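Local structure of SusD superfamily protein (Bacteroides vulgatus, 3MYV) at residues M178-N183 against N188-R193. The protein belongs to the SusD family of outer-membrane proteins and probably binds polysaccharide at the cell surface. Numbering follows the deposited sequence.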
loop_
_atom_site.group_PDB
_atom_site.type_symbol
_atom_site.label_atom_id
_atom_site.label_comp_id
_atom_site.label_asym_id
_atom_site.label_seq_id
_atom_site.Cartn_x
_atom_site.Cartn_y
_atom_site.Cartn_z
HETATM N N MSE A 178 10.718 16.884 -8.344
HETATM C CA MSE A 178 9.286 17.106 -8.104
HETATM C C MSE A 178 8.928 18.384 -7.333
HETATM O O MSE A 178 9.731 18.928 -6.576
HETATM C CB MSE A 178 8.701 15.874 -7.389
HETATM C CG MSE A 178 8.537 14.681 -8.325
HETATM SE SE MSE A 178 8.060 13.098 -7.382
HETATM C CE MSE A 178 6.165 13.521 -7.279
ATOM N N SER A 179 7.699 18.831 -7.534
ATOM C CA SER A 179 7.165 19.993 -6.866
ATOM C C SER A 179 6.560 19.628 -5.523
ATOM O O SER A 179 5.987 18.557 -5.370
ATOM C CB SER A 179 6.083 20.654 -7.725
ATOM O OG SER A 179 5.408 21.636 -6.970
ATOM N N GLU A 180 6.677 20.533 -4.559
ATOM C CA GLU A 180 6.026 20.368 -3.256
ATOM C C GLU A 180 4.563 20.745 -3.268
ATOM O O GLU A 180 3.843 20.394 -2.330
ATOM C CB GLU A 180 6.747 21.181 -2.183
ATOM C CG GLU A 180 8.130 20.630 -1.918
ATOM C CD GLU A 180 8.791 21.224 -0.717
ATOM O OE1 GLU A 180 8.532 22.432 -0.449
ATOM O OE2 GLU A 180 9.568 20.467 -0.067
ATOM N N GLU A 181 4.108 21.459 -4.302
ATOM C CA GLU A 181 2.697 21.845 -4.351
ATOM C C GLU A 181 1.787 20.602 -4.348
ATOM O O GLU A 181 2.133 19.521 -4.861
ATOM C CB GLU A 181 2.369 22.766 -5.536
ATOM C CG GLU A 181 3.132 24.107 -5.560
ATOM C CD GLU A 181 3.057 24.913 -4.263
ATOM O OE1 GLU A 181 1.945 25.219 -3.779
ATOM O OE2 GLU A 181 4.132 25.259 -3.730
ATOM N N LYS A 182 0.634 20.758 -3.716
ATOM C CA LYS A 182 -0.327 19.691 -3.637
ATOM C C LYS A 182 -1.105 19.584 -4.939
ATOM O O LYS A 182 -1.512 20.598 -5.513
ATOM C CB LYS A 182 -1.294 19.963 -2.488
ATOM C CG LYS A 182 -0.656 19.766 -1.122
ATOM C CD LYS A 182 -1.588 20.232 -0.011
ATOM C CE LYS A 182 -0.861 20.305 1.338
ATOM N NZ LYS A 182 -1.653 21.013 2.384
ATOM N N ASN A 183 -1.351 18.358 -5.376
ATOM C CA ASN A 183 -2.231 18.124 -6.511
ATOM C C ASN A 183 -3.095 16.936 -6.148
ATOM O O ASN A 183 -2.662 15.802 -6.276
ATOM C CB ASN A 183 -1.426 17.849 -7.787
ATOM C CG ASN A 183 -2.296 17.863 -9.048
ATOM O OD1 ASN A 183 -3.470 18.242 -9.014
ATOM N ND2 ASN A 183 -1.718 17.471 -10.155
ATOM N N ASN A 188 2.911 14.255 -5.023
ATOM C CA ASN A 188 3.841 15.379 -5.070
ATOM C C ASN A 188 5.138 14.971 -4.360
ATOM O O ASN A 188 5.305 13.811 -3.997
ATOM C CB ASN A 188 3.240 16.635 -4.429
ATOM C CG ASN A 188 3.007 16.486 -2.921
ATOM O OD1 ASN A 188 3.136 15.405 -2.377
ATOM N ND2 ASN A 188 2.677 17.589 -2.253
ATOM N N LYS A 189 6.045 15.917 -4.161
ATOM C CA LYS A 189 7.362 15.604 -3.570
ATOM C C LYS A 189 7.222 14.967 -2.192
ATOM O O LYS A 189 7.942 14.026 -1.860
ATOM C CB LYS A 189 8.222 16.867 -3.500
ATOM C CG LYS A 189 9.679 16.622 -3.124
ATOM C CD LYS A 189 10.450 17.950 -3.186
ATOM C CE LYS A 189 11.842 17.782 -2.652
ATOM N NZ LYS A 189 12.693 18.893 -3.044
ATOM N N TYR A 190 6.276 15.448 -1.390
ATOM C CA TYR A 190 6.055 14.835 -0.092
ATOM C C TYR A 190 5.659 13.368 -0.167
ATOM O O TYR A 190 6.194 12.547 0.586
ATOM C CB TYR A 190 5.034 15.610 0.715
ATOM C CG TYR A 190 5.530 16.895 1.299
ATOM C CD1 TYR A 190 6.059 16.940 2.592
ATOM C CD2 TYR A 190 5.372 18.084 0.612
ATOM C CE1 TYR A 190 6.484 18.146 3.145
ATOM C CE2 TYR A 190 5.768 19.286 1.154
ATOM C CZ TYR A 190 6.325 19.311 2.409
ATOM O OH TYR A 190 6.708 20.519 2.920
ATOM N N ALA A 191 4.718 13.042 -1.054
ATOM C CA ALA A 191 4.284 11.679 -1.300
ATOM C C ALA A 191 5.445 10.812 -1.707
ATOM O O ALA A 191 5.635 9.679 -1.201
ATOM C CB ALA A 191 3.186 11.657 -2.426
ATOM N N ALA A 192 6.208 11.306 -2.671
ATOM C CA ALA A 192 7.361 10.550 -3.169
ATOM C C ALA A 192 8.400 10.252 -2.085
ATOM O O ALA A 192 8.974 9.155 -2.069
ATOM C CB ALA A 192 8.043 11.299 -4.363
ATOM N N ARG A 193 8.663 11.222 -1.204
ATOM C CA ARG A 193 9.566 10.992 -0.069
ATOM C C ARG A 193 8.952 10.006 0.935
ATOM O O ARG A 193 9.656 9.165 1.472
ATOM C CB ARG A 193 9.923 12.317 0.640
ATOM C CG ARG A 193 10.677 13.317 -0.268
ATOM C CD ARG A 193 10.723 14.694 0.371
ATOM N NE ARG A 193 11.592 14.720 1.540
ATOM C CZ ARG A 193 11.536 15.628 2.503
ATOM N NH1 ARG A 193 10.579 16.571 2.514
ATOM N NH2 ARG A 193 12.422 15.582 3.476
HETATM O O HOH W 1 12.294 19.018 -5.993
HETATM O O HOH W 2 8.818 17.448 0.284
#
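The helical hairpin formed by helices 160-177 and 189-202, successive helices in the TPR-like part of this SusD-family fold, is closed where S179, E180 and E181 of the connecting loop meet N188 and K189 at the start of the second helix. N188 is the N-cap. With CG between the backbone N and the carbonyl carbon (chi1 66°), OD1 turns back to accept from A191 N at 3.1 Å, along a nearly straight N-H (169°). Asparagine suits the place because its amide also carries a donor: ND2 donates weakly to E180 O and E181 O, while its main hydrogen-bond partner is Y226 OH, beyond the hairpin. The first amide of the helix, K189 N, donates to S179 O at 2.9 Å. S179 shapes the loop itself, its OG accepting from E181 N in an ST turn.

The buried selenomethionine M178 lies between A192 and helix 103-128. Its long side chain bends at chi3 (82°), bringing SE to 3.5 Å from A192 CB, a methyl small enough to let the bulky chain lie against the helix; CE rests on N188 O. At the solvent side the aliphatic part of E180 crosses that of K189, E180 CG lying 3.8 Å from K189 CD, while the charged ends, E180 OE2 and K189 NZ, stay 4.6 Å apart. Water bridges K189 NZ to M178 O. R193, salt-bridged to D219, reaches E180 through a second water, which accepts from R193 NH1, donates to E180 OE2 and sits 3.3 Å above the centre of the Y190 ring.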